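Local coordinates for protein member of s1p family of ribosomal proteins (Pyrococcus furiosus, PDB 5YH1) that probably acts as an exonuclease on nucleic acids and binds manganese, this piece being the DHH-domain part of a longer S1-family protein, at residues Y69-A74 and L197-L202; L75-I80 and D216-L221; Q238-A243 and L248-L253; E258-E263 and E278-T283. All coordinates share one frame; numbering follows the deposited sequence.

How the contacts relate
The four contacts follow the helical layer beside the manganese site of the DHH region. Contacts 1 and 2 share helix 66-86, their centres about 10 Å apart, and their segments alternate along the chain: helix 199-210 meets the early turns of 66-86, and 215-218 with the turn after it meets the later ones. Contacts 3 and 4 come afterwards in series and share helix 250-267, with centres about 14 Å apart. R217 and H220 of contact 2 probably hydrogen-bond to the carbonyls of I282 and L280 in contact 4. Contact 1 sets helix 199-210 on the metal-binding helix 66-86; contacts 2, 3 and 4 join the surrounding helices to it and to each other.

Contact 1 (Y69-A74 and L197-L202); sequences YTAGVA and LTAGML
A71 makes the contact from helix 66-86. Its CB points at the start of helix 199-210 and lies 3.6 Å from A199 O and 3.7 Å from G200 CA, so a single methyl rests on the first turn of the other helix, against backbone as much as side chain. Just before it in the chain, T70 turns its OG1 back to T66 O in a hydrogen bond, with its CG2 near G200. The methyl of A199 adds an apolar touch, CB to CB of A71 at 4.1 Å. With nothing larger than a methyl between them, the two backbones come very close: A71 CA and G200 CA are 3.9 Å apart. This is tight helix-to-helix packing through small residues, inside the DHH-family region and next to its manganese site. D67, a manganese ligand one turn before A71 on the same helix, accepts hydrogen bonds from A199 N and G200 N and is also hydrogen-bonded to T198 OG1, the residue at the N-cap. The opening amides of helix 199-210 are thus held on a metal-binding carboxylate, and the A199 side chain is about 5 Å from the ion. A74, nearly a turn after A71, also points toward 197-202 but packs on L221, the first residue of helix 221-229.

Contact 2 (L75-I80 and D216-L221); sequences LETAII and DRIKHL
T77 lays its methyl across two side chains at once: CG2 is 3.7 Å from R217 CD and equally 3.7 Å from I218 CG2, while T77 CB stands 4.0 Å from the same I218 methyl. The first torsion of T77 (chi1 -58°) puts CG2 on the side away from its own backbone N and turns OG1 back to V73 O, its hydrogen-bond partner one turn earlier. The threonine therefore shows its apolar branch to the neighbour and spends its polar one inside the helix. The T77 and I218 side chains run antiparallel, methyl beside methyl. Within the DHH-family region this joins the later part of helix 66-86 to the short helix 215-218, and the patch rests on one threonine methyl. The backbones stay well apart, T77 CA to I218 CA being 7.9 Å. R217 uses only its aliphatic part here. Its chain runs straight to CD and bends at chi3 (-69°), sending the guanidinium past T77 to the carbonyl of I282, which NH1 meets. Beyond I218 a type I turn carries the chain to L221, where L221 N bonds I218 O at 2.9 Å and H220 NE2 reaches L280 O.

Contact 3 (Q238-A243 and L248-L253); sequences QYLEYA and LDEEDL
A243 O accepts the amide of L248 at 3.0 Å from L248 N, in the bond that ties the end of helix 234-245 to the chain leading into helix 250-267. The N-H points well at the oxygen (157°), but the donor stands above the carbonyl plane. Alongside it L248 CB lies 4.1 Å from A243 CB, an apolar touch beside the bond. One residue later D249 caps the new helix: its OD1 takes D252 N at 2.8 Å and, weakly, E251 N, while D249 N returns a bond to D252 OD2 at 2.9 Å. This reciprocal pair is a capping box, and it satisfies amides at the start of helix 250-267. The apolar side is carried by three residues. L253 CD1 touches L240 CD2 at 3.5 Å and also reaches A243 CB, so one leucine methyl bridges residues a turn apart on helix 234-245. L240 turns its other methyl to a charged group, with CD1 3.7 Å from E250 OE2; the two side chains are roughly perpendicular. That same carboxylate oxygen forms a salt bridge with K244, next to A243 on helix 234-245. The short turn joins two helices that diverge at a corner, and helix 221-229 lies against it: A223 packs on A243, while I224 and T227 meet L253.

Contact 4 (E258-E263 and E278-T283); sequences EVIDHE and EILLIT
Like first torsions in I260 (chi1 -69°) and I279 (chi1 -65°) set each CG2 on the far side of its residue from the backbone N, and the side chains lie side by side, head to tail. I260 CG1 meets I279 CG2 at 3.6 Å. This joins helix 250-267 to the end of helix 276-279, which closes in a Schellman motif: L281 takes a positive phi (63°), and L281 N bonds E278 O. V259 borders the other branch of the isoleucine, its CG1 standing 4.0 Å from I279 CD1. All four residues that touch are buried, and the patch is wholly apolar. T70 and I224 also pack on L280, which links it to helices 66-86 and 221-229. On the same turn of helix 250-267, H262 ND1 donates to E263 OE1 at 2.7 Å, with the oxygen in the imidazole plane. E263 OE2 in turn forms a salt bridge with R150 of the second subunit, so this corner of the helix also faces the subunit interface. Back at the apolar patch, the far end of I260 lies squarely across L280, with I260 CD1 3.6 Å from L280 CD2.

Contact 1 (Y69-A74 and L197-L202)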
loop_
_atom_site.group_PDB
_atom_site.type_symbol
_atom_site.label_atom_id
_atom_site.label_comp_id
_atom_site.label_asym_id
_atom_site.label_seq_id
_atom_site.Cartn_x
_atom_site.Cartn_y
_atom_site.Cartn_z
ATOM N N TYR A 69 -10.272 11.812 -15.200
ATOM C CA TYR A 69 -9.637 10.882 -16.135
ATOM C C TYR A 69 -9.826 11.387 -17.556
ATOM O O TYR A 69 -8.886 11.413 -18.356
ATOM C CB TYR A 69 -10.211 9.452 -16.011
ATOM C CG TYR A 69 -9.475 8.593 -15.004
ATOM C CD1 TYR A 69 -8.348 7.875 -15.368
ATOM C CD2 TYR A 69 -9.903 8.502 -13.692
ATOM C CE1 TYR A 69 -7.659 7.104 -14.441
ATOM C CE2 TYR A 69 -9.226 7.720 -12.761
ATOM C CZ TYR A 69 -8.104 7.033 -13.142
ATOM O OH TYR A 69 -7.427 6.261 -12.221
ATOM N N THR A 70 -11.049 11.783 -17.879
ATOM C CA THR A 70 -11.331 12.259 -19.236
ATOM C C THR A 70 -10.436 13.452 -19.587
ATOM O O THR A 70 -9.831 13.497 -20.657
ATOM C CB THR A 70 -12.817 12.610 -19.400
ATOM O OG1 THR A 70 -13.600 11.473 -19.039
ATOM C CG2 THR A 70 -13.130 12.981 -20.835
ATOM N N ALA A 71 -10.323 14.391 -18.655
ATOM C CA ALA A 71 -9.486 15.576 -18.836
ATOM C C ALA A 71 -8.025 15.195 -19.011
ATOM O O ALA A 71 -7.355 15.656 -19.935
ATOM C CB ALA A 71 -9.645 16.511 -17.650
ATOM N N GLY A 72 -7.533 14.327 -18.136
ATOM C CA GLY A 72 -6.150 13.886 -18.224
ATOM C C GLY A 72 -5.844 13.180 -19.522
ATOM O O GLY A 72 -4.794 13.425 -20.143
ATOM N N VAL A 73 -6.756 12.308 -19.950
ATOM C CA VAL A 73 -6.528 11.529 -21.170
ATOM C C VAL A 73 -6.643 12.417 -22.412
ATOM O O VAL A 73 -5.902 12.233 -23.372
ATOM C CB VAL A 73 -7.461 10.291 -21.256
ATOM C CG1 VAL A 73 -7.305 9.580 -22.593
ATOM C CG2 VAL A 73 -7.145 9.337 -20.123
ATOM N N ALA A 74 -7.551 13.386 -22.384
ATOM C CA ALA A 74 -7.618 14.392 -23.458
ATOM C C ALA A 74 -6.251 15.048 -23.675
ATOM O O ALA A 74 -5.741 15.098 -24.796
ATOM C CB ALA A 74 -8.667 15.450 -23.140
ATOM N N LEU A 197 -18.978 24.209 -16.169
ATOM C CA LEU A 197 -17.966 24.030 -17.218
ATOM C C LEU A 197 -16.814 23.221 -16.610
ATOM O O LEU A 197 -15.964 23.760 -15.883
ATOM C CB LEU A 197 -17.482 25.381 -17.748
ATOM C CG LEU A 197 -16.566 25.359 -18.967
ATOM C CD1 LEU A 197 -17.258 24.781 -20.189
ATOM C CD2 LEU A 197 -16.070 26.765 -19.241
ATOM N N THR A 198 -16.796 21.924 -16.911
ATOM C CA THR A 198 -15.988 20.962 -16.155
ATOM C C THR A 198 -14.575 20.791 -16.705
ATOM O O THR A 198 -14.253 21.242 -17.808
ATOM C CB THR A 198 -16.683 19.582 -16.114
ATOM O OG1 THR A 198 -16.564 18.931 -17.383
ATOM C CG2 THR A 198 -18.151 19.741 -15.761
ATOM N N ALA A 199 -13.735 20.099 -15.942
ATOM C CA ALA A 199 -12.312 19.976 -16.287
ATOM C C ALA A 199 -12.102 19.302 -17.626
ATOM O O ALA A 199 -11.216 19.689 -18.383
ATOM C CB ALA A 199 -11.560 19.229 -15.195
ATOM N N GLY A 200 -12.917 18.293 -17.921
ATOM C CA GLY A 200 -12.820 17.582 -19.196
ATOM C C GLY A 200 -13.193 18.445 -20.391
ATOM O O GLY A 200 -12.673 18.256 -21.490
HETATM N N MSE A 201 -14.110 19.382 -20.179
HETATM C CA MSE A 201 -14.465 20.357 -21.208
HETATM C C MSE A 201 -13.281 21.266 -21.403
HETATM O O MSE A 201 -12.741 21.377 -22.505
HETATM C CB MSE A 201 -15.709 21.155 -20.813
HETATM C CG MSE A 201 -16.967 20.296 -20.882
HETATM SE SE MSE A 201 -18.518 21.162 -20.015
HETATM C CE MSE A 201 -19.319 19.479 -19.383
ATOM N N LEU A 202 -12.847 21.906 -20.328
ATOM C CA LEU A 202 -11.682 22.805 -20.388
ATOM C C LEU A 202 -10.447 22.134 -20.978
ATOM O O LEU A 202 -9.775 22.703 -21.844
ATOM C CB LEU A 202 -11.317 23.282 -18.995
ATOM C CG LEU A 202 -12.374 24.090 -18.275
ATOM C CD1 LEU A 202 -12.011 24.221 -16.800
ATOM C CD2 LEU A 202 -12.528 25.458 -18.937
#

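Contact 2 (L75-I80 and D216-L221)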
loop_
_atom_site.group_PDB
_atom_site.type_symbol
_atom_site.label_atom_id
_atom_site.label_comp_id
_atom_site.label_asym_id
_atom_site.label_seq_id
_atom_site.Cartn_x
_atom_site.Cartn_y
_atom_site.Cartn_z
ATOM N N LEU A 75 -5.648 15.527 -22.590
ATOM C CA LEU A 75 -4.352 16.208 -22.677
ATOM C C LEU A 75 -3.234 15.268 -23.121
ATOM O O LEU A 75 -2.417 15.625 -23.974
ATOM C CB LEU A 75 -4.017 16.882 -21.344
ATOM C CG LEU A 75 -4.982 18.029 -21.040
ATOM C CD1 LEU A 75 -4.977 18.391 -19.565
ATOM C CD2 LEU A 75 -4.670 19.247 -21.901
ATOM N N GLU A 76 -3.216 14.058 -22.569
ATOM C CA GLU A 76 -2.229 13.043 -22.955
ATOM C C GLU A 76 -2.300 12.724 -24.452
ATOM O O GLU A 76 -1.266 12.560 -25.124
ATOM C CB GLU A 76 -2.414 11.761 -22.105
ATOM C CG GLU A 76 -1.578 10.570 -22.552
ATOM C CD GLU A 76 -1.611 9.376 -21.593
ATOM O OE1 GLU A 76 -1.179 8.288 -22.008
ATOM O OE2 GLU A 76 -2.036 9.497 -20.428
ATOM N N THR A 77 -3.521 12.637 -24.974
ATOM C CA THR A 77 -3.744 12.287 -26.373
ATOM C C THR A 77 -3.160 13.342 -27.325
ATOM O O THR A 77 -2.661 13.006 -28.390
ATOM C CB THR A 77 -5.249 12.076 -26.634
ATOM O OG1 THR A 77 -5.732 11.052 -25.764
ATOM C CG2 THR A 77 -5.521 11.669 -28.077
ATOM N N ALA A 78 -3.208 14.610 -26.926
ATOM C CA ALA A 78 -2.598 15.707 -27.692
ATOM C C ALA A 78 -1.070 15.777 -27.516
ATOM O O ALA A 78 -0.336 16.066 -28.455
ATOM C CB ALA A 78 -3.218 17.028 -27.265
ATOM N N ILE A 79 -0.601 15.522 -26.300
ATOM C CA ILE A 79 0.814 15.676 -25.955
ATOM C C ILE A 79 1.707 14.577 -26.541
ATOM O O ILE A 79 2.752 14.874 -27.128
ATOM C CB ILE A 79 0.986 15.744 -24.418
ATOM C CG1 ILE A 79 0.415 17.059 -23.903
ATOM C CG2 ILE A 79 2.455 15.627 -24.014
ATOM C CD1 ILE A 79 0.080 17.058 -22.433
ATOM N N ILE A 80 1.299 13.320 -26.389
ATOM C CA ILE A 80 2.154 12.181 -26.764
ATOM C C ILE A 80 2.633 12.241 -28.224
ATOM O O ILE A 80 3.824 12.061 -28.477
ATOM C CB ILE A 80 1.471 10.817 -26.470
ATOM C CG1 ILE A 80 1.329 10.577 -24.959
ATOM C CG2 ILE A 80 2.227 9.665 -27.111
ATOM C CD1 ILE A 80 2.619 10.618 -24.181
ATOM N N ASP A 216 -10.502 15.575 -33.899
ATOM C CA ASP A 216 -11.558 14.635 -34.285
ATOM C C ASP A 216 -11.577 13.415 -33.365
ATOM O O ASP A 216 -12.633 12.863 -33.080
ATOM C CB ASP A 216 -11.407 14.207 -35.746
ATOM C CG ASP A 216 -11.811 15.308 -36.738
ATOM O OD1 ASP A 216 -12.439 16.321 -36.353
ATOM O OD2 ASP A 216 -11.502 15.150 -37.929
ATOM N N ARG A 217 -10.406 13.018 -32.886
ATOM C CA ARG A 217 -10.288 11.891 -31.968
ATOM C C ARG A 217 -10.913 12.175 -30.599
ATOM O O ARG A 217 -11.531 11.301 -30.018
ATOM C CB ARG A 217 -8.811 11.522 -31.800
ATOM C CG ARG A 217 -8.576 10.237 -31.033
ATOM C CD ARG A 217 -7.098 9.947 -30.902
ATOM N NE ARG A 217 -6.503 9.608 -32.189
ATOM C CZ ARG A 217 -6.630 8.432 -32.806
ATOM N NH1 ARG A 217 -7.338 7.438 -32.272
ATOM N NH2 ARG A 217 -6.043 8.251 -33.981
ATOM N N ILE A 218 -10.767 13.397 -30.094
ATOM C CA ILE A 218 -11.172 13.714 -28.714
ATOM C C ILE A 218 -12.394 14.617 -28.549
ATOM O O ILE A 218 -12.801 14.877 -27.422
ATOM C CB ILE A 218 -10.014 14.363 -27.919
ATOM C CG1 ILE A 218 -9.707 15.777 -28.412
ATOM C CG2 ILE A 218 -8.763 13.503 -27.986
ATOM C CD1 ILE A 218 -8.706 16.503 -27.547
ATOM N N LYS A 219 -12.986 15.097 -29.640
ATOM C CA LYS A 219 -14.051 16.111 -29.524
ATOM C C LYS A 219 -15.322 15.626 -28.822
ATOM O O LYS A 219 -16.136 16.444 -28.391
ATOM C CB LYS A 219 -14.393 16.734 -30.884
ATOM C CG LYS A 219 -14.906 15.760 -31.924
ATOM C CD LYS A 219 -14.937 16.426 -33.281
ATOM C CE LYS A 219 -15.455 15.475 -34.347
ATOM N NZ LYS A 219 -15.351 16.135 -35.670
ATOM N N HIS A 220 -15.481 14.311 -28.691
ATOM C CA HIS A 220 -16.575 13.718 -27.898
ATOM C C HIS A 220 -16.297 13.567 -26.389
ATOM O O HIS A 220 -17.211 13.254 -25.609
ATOM C CB HIS A 220 -16.942 12.349 -28.473
ATOM C CG HIS A 220 -15.919 11.291 -28.200
ATOM N ND1 HIS A 220 -14.701 11.246 -28.844
ATOM C CD2 HIS A 220 -15.924 10.254 -27.334
ATOM C CE1 HIS A 220 -14.007 10.218 -28.397
ATOM N NE2 HIS A 220 -14.728 9.598 -27.481
ATOM N N LEU A 221 -15.048 13.777 -25.969
ATOM C CA LEU A 221 -14.672 13.595 -24.553
ATOM C C LEU A 221 -15.417 14.512 -23.601
ATOM O O LEU A 221 -15.824 14.081 -22.521
ATOM C CB LEU A 221 -13.158 13.739 -24.361
ATOM C CG LEU A 221 -12.296 12.671 -25.049
ATOM C CD1 LEU A 221 -10.846 12.792 -24.612
ATOM C CD2 LEU A 221 -12.797 11.264 -24.765
#

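Contact 3 (Q238-A243 and L248-L253)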
loop_
_atom_site.group_PDB
_atom_site.type_symbol
_atom_site.label_atom_id
_atom_site.label_comp_id
_atom_site.label_asym_id
_atom_site.label_seq_id
_atom_site.Cartn_x
_atom_site.Cartn_y
_atom_site.Cartn_z
ATOM N N GLN A 238 -24.378 21.436 -26.103
ATOM C CA GLN A 238 -23.687 21.477 -27.397
ATOM C C GLN A 238 -22.661 20.349 -27.521
ATOM O O GLN A 238 -22.574 19.696 -28.564
ATOM C CB GLN A 238 -22.983 22.820 -27.605
ATOM C CG GLN A 238 -23.909 24.034 -27.651
ATOM C CD GLN A 238 -23.128 25.337 -27.727
ATOM O OE1 GLN A 238 -22.502 25.644 -28.749
ATOM N NE2 GLN A 238 -23.150 26.102 -26.649
ATOM N N TYR A 239 -21.855 20.146 -26.475
ATOM C CA TYR A 239 -20.813 19.105 -26.505
ATOM C C TYR A 239 -21.420 17.722 -26.803
ATOM O O TYR A 239 -20.816 16.915 -27.491
ATOM C CB TYR A 239 -20.022 19.062 -25.184
ATOM C CG TYR A 239 -18.929 20.108 -25.038
ATOM C CD1 TYR A 239 -17.889 20.190 -25.958
ATOM C CD2 TYR A 239 -18.916 20.989 -23.959
ATOM C CE1 TYR A 239 -16.877 21.120 -25.819
ATOM C CE2 TYR A 239 -17.902 21.934 -23.811
ATOM C CZ TYR A 239 -16.884 21.992 -24.744
ATOM O OH TYR A 239 -15.878 22.931 -24.623
ATOM N N LEU A 240 -22.615 17.463 -26.289
ATOM C CA LEU A 240 -23.313 16.192 -26.536
ATOM C C LEU A 240 -23.472 15.815 -28.013
ATOM O O LEU A 240 -23.500 14.628 -28.362
ATOM C CB LEU A 240 -24.704 16.228 -25.907
ATOM C CG LEU A 240 -24.786 16.057 -24.391
ATOM C CD1 LEU A 240 -26.236 16.241 -23.956
ATOM C CD2 LEU A 240 -24.260 14.693 -23.944
ATOM N N GLU A 241 -23.599 16.817 -28.877
ATOM C CA GLU A 241 -23.763 16.574 -30.306
ATOM C C GLU A 241 -22.563 15.853 -30.922
ATOM O O GLU A 241 -22.729 15.043 -31.834
ATOM C CB GLU A 241 -24.054 17.894 -31.030
ATOM C CG GLU A 241 -25.454 18.427 -30.755
ATOM C CD GLU A 241 -26.506 17.625 -31.501
ATOM O OE1 GLU A 241 -26.598 17.790 -32.739
ATOM O OE2 GLU A 241 -27.213 16.809 -30.863
ATOM N N TYR A 242 -21.355 16.116 -30.417
ATOM C CA TYR A 242 -20.161 15.425 -30.923
ATOM C C TYR A 242 -20.146 13.943 -30.542
ATOM O O TYR A 242 -19.596 13.116 -31.267
ATOM C CB TYR A 242 -18.886 16.082 -30.406
ATOM C CG TYR A 242 -18.672 17.485 -30.921
ATOM C CD1 TYR A 242 -18.171 17.709 -32.199
ATOM C CD2 TYR A 242 -18.966 18.581 -30.130
ATOM C CE1 TYR A 242 -17.976 18.994 -32.670
ATOM C CE2 TYR A 242 -18.777 19.861 -30.592
ATOM C CZ TYR A 242 -18.285 20.061 -31.861
ATOM O OH TYR A 242 -18.090 21.348 -32.300
ATOM N N ALA A 243 -20.737 13.618 -29.396
ATOM C CA ALA A 243 -20.858 12.228 -28.967
ATOM C C ALA A 243 -21.891 11.529 -29.843
ATOM O O ALA A 243 -21.676 10.402 -30.279
ATOM C CB ALA A 243 -21.258 12.146 -27.495
ATOM N N LEU A 248 -22.844 7.660 -29.730
ATOM C CA LEU A 248 -23.032 7.611 -28.284
ATOM C C LEU A 248 -24.210 8.480 -27.882
ATOM O O LEU A 248 -24.143 9.705 -27.966
ATOM C CB LEU A 248 -21.773 8.100 -27.567
ATOM C CG LEU A 248 -20.498 7.295 -27.800
ATOM C CD1 LEU A 248 -19.306 8.028 -27.200
ATOM C CD2 LEU A 248 -20.629 5.901 -27.211
ATOM N N ASP A 249 -25.288 7.859 -27.439
ATOM C CA ASP A 249 -26.412 8.623 -26.909
ATOM C C ASP A 249 -26.192 8.862 -25.416
ATOM O O ASP A 249 -25.153 8.496 -24.864
ATOM C CB ASP A 249 -27.757 7.938 -27.213
ATOM C CG ASP A 249 -27.938 6.626 -26.481
ATOM O OD1 ASP A 249 -27.373 6.446 -25.385
ATOM O OD2 ASP A 249 -28.675 5.768 -27.006
ATOM N N GLU A 250 -27.183 9.453 -24.764
ATOM C CA GLU A 250 -27.033 9.893 -23.384
ATOM C C GLU A 250 -26.932 8.714 -22.409
ATOM O O GLU A 250 -26.259 8.812 -21.378
ATOM C CB GLU A 250 -28.175 10.831 -22.995
ATOM C CG GLU A 250 -28.674 11.674 -24.178
ATOM C CD GLU A 250 -28.890 13.120 -23.837
ATOM O OE1 GLU A 250 -28.995 13.447 -22.643
ATOM O OE2 GLU A 250 -28.956 13.927 -24.780
ATOM N N GLU A 251 -27.579 7.600 -22.746
ATOM C CA GLU A 251 -27.514 6.411 -21.907
ATOM C C GLU A 251 -26.176 5.717 -22.065
ATOM O O GLU A 251 -25.644 5.209 -21.092
ATOM C CB GLU A 251 -28.675 5.453 -22.196
ATOM C CG GLU A 251 -30.055 6.032 -21.863
ATOM C CD GLU A 251 -30.125 6.674 -20.476
ATOM O OE1 GLU A 251 -29.749 6.011 -19.480
ATOM O OE2 GLU A 251 -30.552 7.850 -20.378
ATOM N N ASP A 252 -25.628 5.711 -23.280
ATOM C CA ASP A 252 -24.280 5.209 -23.517
ATOM C C ASP A 252 -23.274 5.973 -22.650
ATOM O O ASP A 252 -22.398 5.373 -22.024
ATOM C CB ASP A 252 -23.873 5.374 -24.980
ATOM C CG ASP A 252 -24.706 4.528 -25.937
ATOM O OD1 ASP A 252 -25.140 3.423 -25.559
ATOM O OD2 ASP A 252 -24.903 4.975 -27.089
ATOM N N LEU A 253 -23.402 7.298 -22.635
ATOM C CA LEU A 253 -22.484 8.154 -21.898
ATOM C C LEU A 253 -22.549 7.856 -20.410
ATOM O O LEU A 253 -21.520 7.782 -19.761
ATOM C CB LEU A 253 -22.775 9.635 -22.171
ATOM C CG LEU A 253 -22.477 10.054 -23.617
ATOM C CD1 LEU A 253 -23.122 11.382 -23.973
ATOM C CD2 LEU A 253 -20.978 10.100 -23.880
#

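Contact 4 (E258-E263 and E278-T283)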
loop_
_atom_site.group_PDB
_atom_site.type_symbol
_atom_site.label_atom_id
_atom_site.label_comp_id
_atom_site.label_asym_id
_atom_site.label_seq_id
_atom_site.Cartn_x
_atom_site.Cartn_y
_atom_site.Cartn_z
ATOM N N GLU A 258 -20.192 5.419 -15.492
ATOM C CA GLU A 258 -20.324 4.470 -14.379
ATOM C C GLU A 258 -19.232 3.412 -14.435
ATOM O O GLU A 258 -18.705 3.006 -13.398
ATOM C CB GLU A 258 -21.702 3.811 -14.359
ATOM C CG GLU A 258 -22.845 4.767 -14.012
ATOM C CD GLU A 258 -22.937 5.129 -12.534
ATOM O OE1 GLU A 258 -22.165 4.612 -11.702
ATOM O OE2 GLU A 258 -23.807 5.947 -12.197
ATOM N N VAL A 259 -18.891 2.974 -15.642
ATOM C CA VAL A 259 -17.808 2.021 -15.832
ATOM C C VAL A 259 -16.460 2.600 -15.396
ATOM O O VAL A 259 -15.696 1.929 -14.698
ATOM C CB VAL A 259 -17.737 1.509 -17.280
ATOM C CG1 VAL A 259 -16.445 0.753 -17.532
ATOM C CG2 VAL A 259 -18.929 0.605 -17.581
ATOM N N ILE A 260 -16.171 3.836 -15.787
ATOM C CA ILE A 260 -14.897 4.470 -15.411
ATOM C C ILE A 260 -14.746 4.570 -13.892
ATOM O O ILE A 260 -13.704 4.187 -13.345
ATOM C CB ILE A 260 -14.731 5.859 -16.045
ATOM C CG1 ILE A 260 -14.532 5.718 -17.560
ATOM C CG2 ILE A 260 -13.538 6.584 -15.434
ATOM C CD1 ILE A 260 -14.731 7.005 -18.332
ATOM N N ASP A 261 -15.781 5.067 -13.221
ATOM C CA ASP A 261 -15.740 5.254 -11.767
ATOM C C ASP A 261 -15.617 3.913 -11.022
ATOM O O ASP A 261 -15.016 3.852 -9.948
ATOM C CB ASP A 261 -16.970 6.024 -11.267
ATOM C CG ASP A 261 -17.008 7.479 -11.757
ATOM O OD1 ASP A 261 -15.955 8.067 -12.083
ATOM O OD2 ASP A 261 -18.110 8.049 -11.808
ATOM N N HIS A 262 -16.187 2.853 -11.596
ATOM C CA HIS A 262 -16.103 1.515 -11.017
ATOM C C HIS A 262 -14.691 0.953 -11.197
ATOM O O HIS A 262 -14.026 0.628 -10.226
ATOM C CB HIS A 262 -17.151 0.594 -11.656
ATOM C CG HIS A 262 -17.087 -0.823 -11.189
ATOM N ND1 HIS A 262 -16.280 -1.769 -11.785
ATOM C CD2 HIS A 262 -17.754 -1.465 -10.201
ATOM C CE1 HIS A 262 -16.447 -2.930 -11.177
ATOM N NE2 HIS A 262 -17.333 -2.770 -10.212
ATOM N N GLU A 263 -14.227 0.876 -12.440
ATOM C CA GLU A 263 -12.883 0.377 -12.703
ATOM C C GLU A 263 -11.800 1.170 -11.950
ATOM O O GLU A 263 -10.864 0.577 -11.403
ATOM C CB GLU A 263 -12.575 0.332 -14.209
ATOM C CG GLU A 263 -13.499 -0.565 -15.026
ATOM C CD GLU A 263 -13.575 -1.999 -14.515
ATOM O OE1 GLU A 263 -14.497 -2.312 -13.727
ATOM O OE2 GLU A 263 -12.721 -2.822 -14.909
ATOM N N GLU A 278 -9.754 2.863 -24.215
ATOM C CA GLU A 278 -10.735 2.017 -24.880
ATOM C C GLU A 278 -12.130 2.355 -24.400
ATOM O O GLU A 278 -13.066 2.454 -25.198
ATOM C CB GLU A 278 -10.456 0.536 -24.611
ATOM C CG GLU A 278 -9.067 0.055 -25.016
ATOM C CD GLU A 278 -8.811 0.141 -26.505
ATOM O OE1 GLU A 278 -9.746 0.424 -27.280
ATOM O OE2 GLU A 278 -7.660 -0.084 -26.910
ATOM N N ILE A 279 -12.267 2.548 -23.097
ATOM C CA ILE A 279 -13.548 2.912 -22.514
ATOM C C ILE A 279 -14.005 4.288 -23.024
ATOM O O ILE A 279 -15.191 4.489 -23.288
ATOM C CB ILE A 279 -13.474 2.887 -20.981
ATOM C CG1 ILE A 279 -13.220 1.452 -20.496
ATOM C CG2 ILE A 279 -14.757 3.428 -20.356
ATOM C CD1 ILE A 279 -12.756 1.373 -19.054
ATOM N N LEU A 280 -13.058 5.213 -23.188
ATOM C CA LEU A 280 -13.361 6.575 -23.638
ATOM C C LEU A 280 -13.558 6.708 -25.154
ATOM O O LEU A 280 -13.868 7.807 -25.639
ATOM C CB LEU A 280 -12.243 7.527 -23.211
ATOM C CG LEU A 280 -12.179 7.866 -21.732
ATOM C CD1 LEU A 280 -10.929 8.685 -21.479
ATOM C CD2 LEU A 280 -13.428 8.601 -21.258
ATOM N N LEU A 281 -13.347 5.608 -25.881
ATOM C CA LEU A 281 -13.534 5.520 -27.327
ATOM C C LEU A 281 -12.585 6.446 -28.079
ATOM O O LEU A 281 -13.020 7.208 -28.926
ATOM C CB LEU A 281 -14.997 5.803 -27.721
ATOM C CG LEU A 281 -15.430 5.325 -29.124
ATOM C CD1 LEU A 281 -15.749 3.848 -29.109
ATOM C CD2 LEU A 281 -16.643 6.088 -29.637
ATOM N N ILE A 282 -11.292 6.403 -27.767
ATOM C CA ILE A 282 -10.337 7.228 -28.513
ATOM C C ILE A 282 -9.352 6.426 -29.334
ATOM O O ILE A 282 -8.453 6.993 -29.943
ATOM C CB ILE A 282 -9.581 8.236 -27.623
ATOM C CG1 ILE A 282 -8.664 7.527 -26.630
ATOM C CG2 ILE A 282 -10.567 9.136 -26.891
ATOM C CD1 ILE A 282 -7.639 8.457 -26.017
ATOM N N THR A 283 -9.508 5.113 -29.338
ATOM C CA THR A 283 -8.771 4.255 -30.246
ATOM C C THR A 283 -9.738 3.836 -31.349
ATOM O O THR A 283 -10.960 3.989 -31.231
ATOM C CB THR A 283 -8.235 2.987 -29.535
ATOM O OG1 THR A 283 -9.311 2.090 -29.253
ATOM C CG2 THR A 283 -7.540 3.332 -28.234
#